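Local coordinates for CAG pathogenicity island protein 13 (Helicobacter pylori, PDB 2G3V), which is of unknown function but is encoded in the cag pathogenicity island, which specifies a type IV secretion system, at residues K87-L92 and L123-K128. Numbering follows the deposited sequence.
Sequences KVYRLL and LPFFSK
Phe125, in the short 3-10 turn 123-125, turns its side chain onto helix 82-105 and meets the adjacent Val88 and Tyr89 and, about one helical turn on, Leu92. The polar link is a single hydrogen bond from Tyr89 OH to Phe125 O, 2.8 Å long. The carbonyl oxygen lies at the edge of the tyrosine ring, in its plane, and the hydroxyl approaches at a C=O...O angle of 130°, tilted 16° from the carbonyl plane. With CG anti to the carbonyl carbon (chi1 -75°), the tyrosine ring reaches across to the turn, and its CE1 also comes within 3.8 Å of Phe125 CB. The remaining contacts are apolar. Leu92 CD2 rests against the base of the Phe125 side chain, 3.5 Å from Phe125 CB. Val88 CG2 sits over one face of the phenyl ring, 4.2 Å from Phe125 CE1, and also lies above one face of the Tyr89 ring, toward its rim. Beyond the two segments, Tyr146 meets Phe125 edge-to-face, and Ile143 touches both Val88 and Phe125. All four contacting residues are buried, and the contact joins helix 82-105 to the loop leading into helix 128-133 within the hydrophobic core of this all-helical CagS fold.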
loop_
_atom_site.group_PDB
_atom_site.type_symbol
_atom_site.label_atom_id
_atom_site.label_comp_id
_atom_site.label_asym_id
_atom_site.label_seq_id
_atom_site.Cartn_x
_atom_site.Cartn_y
_atom_site.Cartn_z
ATOM N N LYS A 87 -14.210 -2.794 6.564
ATOM C CA LYS A 87 -13.680 -4.087 6.151
ATOM C C LYS A 87 -12.315 -3.998 5.484
ATOM O O LYS A 87 -11.365 -4.643 5.932
ATOM C CB LYS A 87 -14.649 -4.784 5.187
ATOM C CG LYS A 87 -14.226 -6.205 4.813
ATOM C CD LYS A 87 -15.207 -6.879 3.865
ATOM C CE LYS A 87 -14.719 -8.286 3.501
ATOM N NZ LYS A 87 -15.674 -9.051 2.638
ATOM N N VAL A 88 -12.217 -3.217 4.407
ATOM C CA VAL A 88 -10.954 -3.081 3.693
ATOM C C VAL A 88 -9.868 -2.558 4.609
ATOM O O VAL A 88 -8.736 -3.005 4.553
ATOM C CB VAL A 88 -11.067 -2.131 2.468
ATOM C CG1 VAL A 88 -11.952 -2.760 1.410
ATOM C CG2 VAL A 88 -11.607 -0.778 2.885
ATOM N N TYR A 89 -10.225 -1.622 5.476
ATOM C CA TYR A 89 -9.251 -1.030 6.374
ATOM C C TYR A 89 -8.689 -2.026 7.379
ATOM O O TYR A 89 -7.553 -1.891 7.836
ATOM C CB TYR A 89 -9.867 0.191 7.055
ATOM C CG TYR A 89 -9.950 1.373 6.113
ATOM C CD1 TYR A 89 -8.790 1.916 5.557
ATOM C CD2 TYR A 89 -11.178 1.942 5.766
ATOM C CE1 TYR A 89 -8.840 2.991 4.690
ATOM C CE2 TYR A 89 -11.243 3.024 4.885
ATOM C CZ TYR A 89 -10.067 3.543 4.356
ATOM O OH TYR A 89 -10.116 4.626 3.514
ATOM N N ARG A 90 -9.472 -3.043 7.713
ATOM C CA ARG A 90 -8.995 -4.057 8.642
ATOM C C ARG A 90 -7.924 -4.831 7.895
ATOM O O ARG A 90 -6.874 -5.158 8.442
ATOM C CB ARG A 90 -10.128 -4.996 9.047
ATOM C CG ARG A 90 -11.265 -4.280 9.750
ATOM C CD ARG A 90 -12.066 -5.214 10.638
ATOM N NE ARG A 90 -13.036 -4.494 11.468
ATOM C CZ ARG A 90 -14.286 -4.239 11.095
ATOM N NH1 ARG A 90 -14.716 -4.647 9.905
ATOM N NH2 ARG A 90 -15.104 -3.581 11.910
ATOM N N LEU A 91 -8.204 -5.083 6.621
ATOM C CA LEU A 91 -7.322 -5.829 5.739
ATOM C C LEU A 91 -6.137 -4.969 5.278
ATOM O O LEU A 91 -5.073 -5.492 4.953
ATOM C CB LEU A 91 -8.132 -6.339 4.536
ATOM C CG LEU A 91 -7.596 -7.509 3.703
ATOM C CD1 LEU A 91 -7.602 -8.787 4.548
ATOM C CD2 LEU A 91 -8.461 -7.688 2.468
ATOM N N LEU A 92 -6.330 -3.653 5.242
ATOM C CA LEU A 92 -5.273 -2.716 4.851
ATOM C C LEU A 92 -4.276 -2.586 5.995
ATOM O O LEU A 92 -3.070 -2.519 5.762
ATOM C CB LEU A 92 -5.858 -1.330 4.530
ATOM C CG LEU A 92 -6.104 -0.944 3.067
ATOM C CD1 LEU A 92 -6.657 -2.124 2.285
ATOM C CD2 LEU A 92 -7.068 0.208 3.012
ATOM N N LEU A 123 -2.338 3.851 -1.332
ATOM C CA LEU A 123 -2.740 5.225 -1.654
ATOM C C LEU A 123 -4.225 5.493 -1.974
ATOM O O LEU A 123 -4.780 6.495 -1.537
ATOM C CB LEU A 123 -1.856 5.761 -2.790
ATOM C CG LEU A 123 -0.575 6.526 -2.407
ATOM C CD1 LEU A 123 -0.096 6.121 -1.044
ATOM C CD2 LEU A 123 0.515 6.279 -3.456
ATOM N N PRO A 124 -4.886 4.603 -2.733
ATOM C CA PRO A 124 -6.310 4.753 -3.102
ATOM C C PRO A 124 -7.279 4.826 -1.914
ATOM O O PRO A 124 -8.421 5.262 -2.049
ATOM C CB PRO A 124 -6.579 3.514 -3.957
ATOM C CG PRO A 124 -5.265 3.259 -4.583
ATOM C CD PRO A 124 -4.299 3.450 -3.436
ATOM N N PHE A 125 -6.817 4.377 -0.754
ATOM C CA PHE A 125 -7.632 4.390 0.450
ATOM C C PHE A 125 -7.038 5.318 1.496
ATOM O O PHE A 125 -7.518 5.365 2.620
ATOM C CB PHE A 125 -7.735 2.977 1.039
ATOM C CG PHE A 125 -8.527 2.017 0.197
ATOM C CD1 PHE A 125 -9.913 2.136 0.088
ATOM C CD2 PHE A 125 -7.882 1.000 -0.506
ATOM C CE1 PHE A 125 -10.652 1.258 -0.718
ATOM C CE2 PHE A 125 -8.604 0.108 -1.317
ATOM C CZ PHE A 125 -9.994 0.237 -1.426
ATOM N N PHE A 126 -6.003 6.067 1.131
ATOM C CA PHE A 126 -5.375 6.957 2.099
ATOM C C PHE A 126 -5.313 8.422 1.652
ATOM O O PHE A 126 -5.552 9.346 2.432
ATOM C CB PHE A 126 -3.967 6.445 2.430
ATOM C CG PHE A 126 -3.184 7.380 3.291
ATOM C CD1 PHE A 126 -3.487 7.510 4.645
ATOM C CD2 PHE A 126 -2.164 8.173 2.741
ATOM C CE1 PHE A 126 -2.803 8.404 5.436
ATOM C CE2 PHE A 126 -1.475 9.075 3.528
ATOM C CZ PHE A 126 -1.792 9.192 4.877
ATOM N N SER A 127 -4.982 8.622 0.388
ATOM C CA SER A 127 -4.883 9.957 -0.176
ATOM C C SER A 127 -6.232 10.632 -0.389
ATOM O O SER A 127 -7.139 10.059 -1.010
ATOM C CB SER A 127 -4.138 9.900 -1.504
ATOM O OG SER A 127 -4.658 10.869 -2.386
ATOM N N LYS A 128 -6.350 11.857 0.124
ATOM C CA LYS A 128 -7.584 12.626 -0.017
ATOM C C LYS A 128 -7.880 12.964 -1.475
ATOM O O LYS A 128 -9.017 12.880 -1.911
ATOM C CB LYS A 128 -7.513 13.925 0.781
ATOM C CG LYS A 128 -8.795 14.751 0.666
ATOM C CD LYS A 128 -8.710 16.007 1.506
ATOM C CE LYS A 128 -8.487 15.680 2.977
ATOM N NZ LYS A 128 -8.203 16.927 3.718
#